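Local coordinates for protein spherulin-4 (Aspergillus clavatus, PDB 5C5G) that is a glycoside hydrolase with a (beta/alpha) barrel fold that binds N-acetyl-D-galactosamine and probably acts on galactosaminogalactan, a fungal exopolysaccharide, at residues 195-206 with 221-232. Residues are numbered along the deposited sequence; the frame is centred on the assembly and turned at random.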
ATOM      1  N   ARG A 195     -13.133   6.689   6.331  1.00 10.28           N
ATOM      2  CA  ARG A 195     -12.222   6.731   5.195  1.00  9.78           C
ATOM      3  C   ARG A 195     -10.755   6.612   5.609  1.00  9.39           C
ATOM      4  O   ARG A 195      -9.961   6.059   4.850  1.00  9.75           O
ATOM      5  CB  ARG A 195     -12.432   8.006   4.346  1.00 10.34           C
ATOM      6  CG  ARG A 195     -12.121   9.309   5.067  1.00 11.21           C
ATOM      7  CD  ARG A 195     -12.311  10.523   4.177  1.00 10.79           C
ATOM      8  NE  ARG A 195     -11.422  10.549   3.008  1.00 10.67           N
ATOM      9  CZ  ARG A 195     -10.110  10.802   3.047  1.00 11.12           C
ATOM     10  NH1 ARG A 195      -9.499  11.025   4.206  1.00 12.14           N
ATOM     11  NH2 ARG A 195      -9.406  10.824   1.934  1.00 11.12           N
ATOM     12  N   ASP A 196     -10.386   7.122   6.784  1.00  9.68           N
ATOM     13  CA  ASP A 196      -9.000   7.067   7.246  1.00 11.20           C
ATOM     14  C   ASP A 196      -8.496   5.639   7.430  1.00 10.01           C
ATOM     15  O   ASP A 196      -7.299   5.419   7.487  1.00 12.51           O
ATOM     16  CB  ASP A 196      -8.825   7.840   8.556  1.00 12.54           C
ATOM     17  CG  ASP A 196      -8.959   9.343   8.388  1.00 14.02           C
ATOM     18  OD1 ASP A 196      -9.041   9.827   7.245  1.00 16.72           O
ATOM     19  OD2 ASP A 196      -8.969  10.047   9.428  1.00 18.34           O
ATOM     20  N   GLN A 197      -9.404   4.688   7.545  1.00  9.22           N
ATOM     21  CA  GLN A 197      -9.059   3.279   7.703  1.00  9.45           C
ATOM     22  C   GLN A 197      -8.907   2.517   6.395  1.00  8.83           C
ATOM     23  O   GLN A 197      -8.559   1.344   6.433  1.00  9.70           O
ATOM     24  CB  GLN A 197     -10.144   2.594   8.521  1.00 10.32           C
ATOM     25  CG  GLN A 197     -10.301   3.174   9.891  1.00 11.01           C
ATOM     26  CD  GLN A 197     -11.413   2.502  10.634  1.00 12.57           C
ATOM     27  OE1 GLN A 197     -12.571   2.650  10.278  1.00 13.90           O
ATOM     28  NE2 GLN A 197     -11.072   1.708  11.631  1.00 13.34           N
ATOM     29  N   LEU A 198      -9.228   3.152   5.265  1.00  8.74           N
ATOM     30  CA  LEU A 198      -9.494   2.427   4.028  1.00  9.10           C
ATOM     31  C   LEU A 198      -8.600   2.841   2.881  1.00  9.39           C
ATOM     32  O   LEU A 198      -8.252   4.020   2.708  1.00  9.92           O
ATOM     33  CB  LEU A 198     -10.943   2.657   3.607  1.00  9.75           C
ATOM     34  CG  LEU A 198     -11.998   2.362   4.678  1.00 10.16           C
ATOM     35  CD1 LEU A 198     -13.385   2.682   4.127  1.00 11.84           C
ATOM     36  CD2 LEU A 198     -11.918   0.937   5.171  1.00 10.38           C
ATOM     37  N   CYS A 199      -8.250   1.841   2.079  1.00  8.98           N
ATOM     38  CA  CYS A 199      -7.475   2.030   0.864  1.00  8.20           C
ATOM     39  C   CYS A 199      -8.217   1.413  -0.303  1.00  8.55           C
ATOM     40  O   CYS A 199      -8.887   0.382  -0.168  1.00  9.15           O
ATOM     41  CB  CYS A 199      -6.100   1.376   1.011  1.00  8.71           C
ATOM     42  SG  CYS A 199      -5.062   1.387  -0.433  1.00 12.83           S
ATOM     43  N   ALA A 200      -8.073   2.038  -1.463  1.00  8.84           N
ATOM     44  CA  ALA A 200      -8.671   1.573  -2.706  1.00  8.99           C
ATOM     45  C   ALA A 200      -7.600   1.442  -3.770  1.00  8.97           C
ATOM     46  O   ALA A 200      -6.834   2.380  -4.001  1.00  9.34           O
ATOM     47  CB  ALA A 200      -9.734   2.525  -3.184  1.00 10.56           C
ATOM     48  N   VAL A 201      -7.604   0.296  -4.442  1.00  8.67           N
ATOM     49  CA  VAL A 201      -6.709   0.004  -5.543  1.00  9.01           C
ATOM     50  C   VAL A 201      -7.563  -0.313  -6.770  1.00  8.95           C
ATOM     51  O   VAL A 201      -8.293  -1.314  -6.786  1.00  9.94           O
ATOM     52  CB  VAL A 201      -5.812  -1.189  -5.206  1.00 10.18           C
ATOM     53  CG1 VAL A 201      -5.010  -1.634  -6.423  1.00 11.29           C
ATOM     54  CG2 VAL A 201      -4.859  -0.837  -4.077  1.00 10.98           C
ATOM     55  N   ILE A 202      -7.460   0.532  -7.784  1.00  8.58           N
ATOM     56  CA  ILE A 202      -8.249   0.386  -8.998  1.00  9.48           C
ATOM     57  C   ILE A 202      -7.294   0.329 -10.170  1.00 10.41           C
ATOM     58  O   ILE A 202      -6.635   1.313 -10.479  1.00 11.05           O
ATOM     59  CB  ILE A 202      -9.232   1.553  -9.200  1.00  9.96           C
ATOM     60  CG1 ILE A 202     -10.107   1.754  -7.960  1.00 11.09           C
ATOM     61  CG2 ILE A 202     -10.109   1.312 -10.424  1.00 11.16           C
ATOM     62  CD1 ILE A 202     -10.888   3.066  -7.982  1.00 12.96           C
ATOM     63  N   HIS A 203      -7.229  -0.817 -10.829  1.00  9.67           N
ATOM     64  CA  HIS A 203      -6.385  -0.977 -11.998  1.00  9.98           C
ATOM     65  C   HIS A 203      -7.247  -1.153 -13.238  1.00 10.93           C
ATOM     66  O   HIS A 203      -8.479  -1.145 -13.159  1.00 10.65           O
ATOM     67  CB  HIS A 203      -5.397  -2.124 -11.800  1.00 10.43           C
ATOM     68  CG  HIS A 203      -6.023  -3.434 -11.447  1.00 10.87           C
ATOM     69  ND1 HIS A 203      -6.778  -4.172 -12.332  1.00 11.48           N
ATOM     70  CD2 HIS A 203      -5.974  -4.152 -10.301  1.00 11.31           C
ATOM     71  CE1 HIS A 203      -7.173  -5.286 -11.739  1.00 11.99           C
ATOM     72  NE2 HIS A 203      -6.697  -5.297 -10.506  1.00 11.95           N
ATOM     73  N   SER A 204      -6.607  -1.288 -14.393  1.00 11.76           N
ATOM     74  CA  SER A 204      -7.316  -1.570 -15.635  1.00 12.68           C
ATOM     75  C   SER A 204      -8.310  -0.466 -15.964  1.00 11.79           C
ATOM     76  O   SER A 204      -9.354  -0.716 -16.582  1.00 13.44           O
ATOM     77  CB  SER A 204      -8.015  -2.935 -15.555  1.00 13.76           C
ATOM     78  OG  SER A 204      -7.095  -3.932 -15.096  1.00 14.64           O
ATOM     79  N   VAL A 205      -7.984   0.764 -15.603  1.00 11.55           N
ATOM     80  CA  VAL A 205      -8.839   1.886 -15.987  1.00 11.45           C
ATOM     81  C   VAL A 205      -8.698   2.130 -17.495  1.00 13.15           C
ATOM     82  O   VAL A 205      -7.581   2.235 -18.003  1.00 13.61           O
ATOM     83  CB  VAL A 205      -8.453   3.148 -15.225  1.00 10.93           C
ATOM     84  CG1 VAL A 205      -9.367   4.296 -15.606  1.00 12.51           C
ATOM     85  CG2 VAL A 205      -8.531   2.910 -13.726  1.00 11.67           C
ATOM     86  N   PRO A 206      -9.825   2.201 -18.233  1.00 14.16           N
ATOM     87  CA  PRO A 206      -9.734   2.474 -19.669  1.00 14.01           C
ATOM     88  C   PRO A 206      -9.036   3.799 -19.924  1.00 14.20           C
ATOM     89  O   PRO A 206      -9.199   4.747 -19.161  1.00 13.37           O
ATOM     90  CB  PRO A 206     -11.200   2.577 -20.106  1.00 18.23           C
ATOM     91  CG  PRO A 206     -11.968   1.841 -19.081  1.00 18.07           C
ATOM     92  CD  PRO A 206     -11.214   1.991 -17.795  1.00 15.15           C
ATOM     93  N   VAL A 221     -13.172   8.806  -5.292  1.00  9.40           N
ATOM     94  CA  VAL A 221     -12.486   7.859  -4.424  1.00  9.03           C
ATOM     95  C   VAL A 221     -11.914   8.560  -3.188  1.00  8.42           C
ATOM     96  O   VAL A 221     -11.945   8.000  -2.101  1.00  9.34           O
ATOM     97  CB  VAL A 221     -11.424   7.044  -5.211  1.00  9.61           C
ATOM     98  CG1 VAL A 221     -10.766   6.013  -4.333  1.00  9.82           C
ATOM     99  CG2 VAL A 221     -12.076   6.338  -6.418  1.00 10.64           C
ATOM    100  N   ARG A 222     -11.415   9.781  -3.348  1.00  9.00           N
ATOM    101  CA  ARG A 222     -10.905  10.530  -2.207  1.00  9.28           C
ATOM    102  C   ARG A 222     -11.944  10.673  -1.111  1.00  9.22           C
ATOM    103  O   ARG A 222     -11.605  10.751   0.065  1.00  9.93           O
ATOM    104  CB  ARG A 222     -10.371  11.907  -2.652  1.00  9.99           C
ATOM    105  CG  ARG A 222      -8.965  11.828  -3.236  1.00 10.19           C
ATOM    106  CD  ARG A 222      -8.480  13.109  -3.844  1.00 10.34           C
ATOM    107  NE  ARG A 222      -8.432  14.187  -2.875  1.00 10.57           N
ATOM    108  CZ  ARG A 222      -7.821  15.339  -3.092  1.00 11.59           C
ATOM    109  NH1 ARG A 222      -7.163  15.562  -4.227  1.00 12.64           N
ATOM    110  NH2 ARG A 222      -7.884  16.285  -2.174  1.00 11.91           N
ATOM    111  N   GLN A 223     -13.216  10.744  -1.473  1.00  9.83           N
ATOM    112  CA  GLN A 223     -14.229  10.909  -0.458  1.00 10.75           C
ATOM    113  C   GLN A 223     -14.289   9.730   0.503  1.00 10.32           C
ATOM    114  O   GLN A 223     -14.636   9.912   1.675  1.00 12.48           O
ATOM    115  CB  GLN A 223     -15.587  11.089  -1.104  1.00 13.94           C
ATOM    116  CG  GLN A 223     -16.675  11.500  -0.130  1.00 24.83           C
ATOM    117  CD  GLN A 223     -17.996  11.803  -0.819  1.00 44.60           C
ATOM    118  OE1 GLN A 223     -18.323  11.217  -1.852  1.00 50.50           O
ATOM    119  NE2 GLN A 223     -18.757  12.735  -0.251  1.00 44.05           N
ATOM    120  N   VAL A 224     -13.972   8.545   0.005  1.00  9.89           N
ATOM    121  CA  VAL A 224     -14.230   7.308   0.739  1.00 11.20           C
ATOM    122  C   VAL A 224     -12.986   6.547   1.171  1.00  9.96           C
ATOM    123  O   VAL A 224     -13.104   5.641   1.998  1.00 10.17           O
ATOM    124  CB  VAL A 224     -15.171   6.352  -0.049  1.00 12.03           C
ATOM    125  CG1 VAL A 224     -16.534   6.974  -0.200  1.00 13.13           C
ATOM    126  CG2 VAL A 224     -14.600   5.992  -1.392  1.00 11.46           C
ATOM    127  N   ALA A 225     -11.808   6.891   0.648  1.00  8.91           N
ATOM    128  CA  ALA A 225     -10.591   6.143   0.958  1.00  8.96           C
ATOM    129  C   ALA A 225      -9.414   7.087   1.134  1.00  8.66           C
ATOM    130  O   ALA A 225      -9.137   7.917   0.262  1.00  9.71           O
ATOM    131  CB  ALA A 225     -10.281   5.150  -0.141  1.00  9.86           C
ATOM    132  N   ASP A 226      -8.711   6.955   2.250  1.00  8.72           N
ATOM    133  CA  ASP A 226      -7.595   7.841   2.567  1.00  8.95           C
ATOM    134  C   ASP A 226      -6.295   7.417   1.902  1.00  8.68           C
ATOM    135  O   ASP A 226      -5.324   8.161   1.981  1.00  9.83           O
ATOM    136  CB  ASP A 226      -7.400   7.901   4.077  1.00 10.76           C
ATOM    137  CG  ASP A 226      -6.435   8.982   4.514  1.00 12.22           C
ATOM    138  OD1 ASP A 226      -6.674  10.164   4.174  1.00 13.29           O
ATOM    139  OD2 ASP A 226      -5.457   8.653   5.233  1.00 13.66           O
ATOM    140  N   GLU A 227      -6.257   6.254   1.250  1.00  9.02           N
ATOM    141  CA  GLU A 227      -5.094   5.848   0.454  1.00  8.21           C
ATOM    142  C   GLU A 227      -5.603   5.271  -0.845  1.00  9.02           C
ATOM    143  O   GLU A 227      -6.562   4.505  -0.826  1.00  8.91           O
ATOM    144  CB  GLU A 227      -4.196   4.841   1.183  1.00 10.40           C
ATOM    145  CG  GLU A 227      -4.002   5.177   2.655  1.00 12.60           C
ATOM    146  CD  GLU A 227      -2.695   4.726   3.260  1.00 14.02           C
ATOM    147  OE1 GLU A 227      -1.700   4.574   2.510  1.00 15.21           O
ATOM    148  OE2 GLU A 227      -2.664   4.548   4.488  1.00 15.49           O
ATOM    149  N   ILE A 228      -4.996   5.656  -1.968  1.00  8.11           N
ATOM    150  CA  ILE A 228      -5.529   5.329  -3.284  1.00  7.22           C
ATOM    151  C   ILE A 228      -4.405   5.020  -4.274  1.00  7.82           C
ATOM    152  O   ILE A 228      -3.417   5.754  -4.336  1.00  8.60           O
ATOM    153  CB  ILE A 228      -6.328   6.513  -3.853  1.00  8.72           C
ATOM    154  CG1 ILE A 228      -7.451   6.915  -2.896  1.00  9.34           C
ATOM    155  CG2 ILE A 228      -6.863   6.178  -5.236  1.00  9.31           C
ATOM    156  CD1 ILE A 228      -8.158   8.187  -3.289  1.00  9.46           C
ATOM    157  N   PHE A 229      -4.590   3.954  -5.048  1.00  8.53           N
ATOM    158  CA  PHE A 229      -3.784   3.691  -6.236  1.00  8.62           C
ATOM    159  C   PHE A 229      -4.740   3.516  -7.401  1.00  8.96           C
ATOM    160  O   PHE A 229      -5.689   2.732  -7.311  1.00  9.20           O
ATOM    161  CB  PHE A 229      -2.987   2.407  -6.073  1.00  8.80           C
ATOM    162  CG  PHE A 229      -2.087   2.087  -7.242  1.00  8.36           C
ATOM    163  CD1 PHE A 229      -1.058   2.943  -7.597  1.00  9.90           C
ATOM    164  CD2 PHE A 229      -2.244   0.905  -7.957  1.00 10.10           C
ATOM    165  CE1 PHE A 229      -0.218   2.630  -8.680  1.00 11.55           C
ATOM    166  CE2 PHE A 229      -1.402   0.594  -9.022  1.00 10.46           C
ATOM    167  CZ  PHE A 229      -0.397   1.447  -9.373  1.00 11.24           C
ATOM    168  N   ILE A 230      -4.510   4.260  -8.483  1.00  9.09           N
ATOM    169  CA  ILE A 230      -5.282   4.139  -9.712  1.00  8.82           C
ATOM    170  C   ILE A 230      -4.296   3.995 -10.856  1.00  9.63           C
ATOM    171  O   ILE A 230      -3.339   4.765 -10.932  1.00  9.96           O
ATOM    172  CB  ILE A 230      -6.173   5.370  -9.939  1.00  9.28           C
ATOM    173  CG1 ILE A 230      -7.289   5.374  -8.899  1.00 10.69           C
ATOM    174  CG2 ILE A 230      -6.774   5.351 -11.348  1.00 12.49           C
ATOM    175  CD1 ILE A 230      -8.100   6.676  -8.846  1.00 11.21           C
ATOM    176  N   THR A 231      -4.515   3.012 -11.731  1.00  9.58           N
ATOM    177  CA  THR A 231      -3.678   2.844 -12.898  1.00  9.73           C
ATOM    178  C   THR A 231      -4.468   2.370 -14.091  1.00  9.77           C
ATOM    179  O   THR A 231      -5.474   1.661 -13.979  1.00 10.31           O
ATOM    180  CB  THR A 231      -2.524   1.880 -12.632  1.00  9.95           C
ATOM    181  OG1 THR A 231      -1.737   1.793 -13.820  1.00 11.48           O
ATOM    182  CG2 THR A 231      -3.002   0.491 -12.234  1.00  9.77           C
ATOM    183  N   HIS A 232      -4.004   2.812 -15.251  1.00 10.94           N
ATOM    184  CA  HIS A 232      -4.602   2.457 -16.524  1.00 12.20           C
ATOM    185  C   HIS A 232      -3.987   1.193 -17.115  1.00 13.03           C
ATOM    186  O   HIS A 232      -4.399   0.769 -18.177  1.00 16.58           O
ATOM    187  CB  HIS A 232      -4.492   3.637 -17.489  1.00 13.38           C
ATOM    188  CG  HIS A 232      -5.287   4.828 -17.051  1.00 12.02           C
ATOM    189  ND1 HIS A 232      -4.859   5.691 -16.066  1.00 12.95           N
ATOM    190  CD2 HIS A 232      -6.493   5.283 -17.463  1.00 13.99           C
ATOM    191  CE1 HIS A 232      -5.770   6.639 -15.903  1.00 14.02           C
ATOM    192  NE2 HIS A 232      -6.772   6.409 -16.728  1.00 15.76           N
TER
HETATM  193  O   HOH W   1      -7.196  11.830   6.739  1.00 33.27           O
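In the last beta-alpha-beta unit of the closed eight-stranded (beta/alpha) barrel, strands 198-203 and 227-230 pair in parallel, and the end of helix 212-224 packs over one face. Backbone hydrogen bonds alternate across the seam, from Ala200 N to Glu227 O, Phe229 N to Ala200 O (2.9 Å), Ile202 N to Phe229 O and Thr231 N to Ile202 O. Ala200 and Ile202 face the helix: Ala200 CB meets Val221 CG1, and Ile202 CD1 meets Val221 CG2 tip to tip at 3.8 Å. Cys199, Val201, Glu227 and Phe229 point to the other face, where Val201 CG1 touches the Phe229 ring edge and Val201 also packs on the sugar-binding Glu172. At the N-terminal end of the strands, Arg195 bends at chi3 (-62°) and grips the carbonyl oxygen of Arg222 side-on, NE at 3.0 Å and NH2 at 2.9 Å, with Arg222 O close to the guanidinium plane. Its NH1 bridges to Asp226 OD1 (3.0 Å) from above the carboxylate, the two planes 81° apart, and weakly to Asp196 OD1; Asp226 OD2 pairs with Lys9. A water donates to both Asp196 OD1 and Asp226 OD1. At the other end, Val205 CB sits over the His232 ring in a CH-pi contact, while His232 NE2 hydrogen-bonds to Val209 O. Arg195 thus ties the helix's last turn to the segments leading into both strands; the charges of Arg195 and Lys9, with the water bridging the carboxylates, probably ease the aspartates' repulsion.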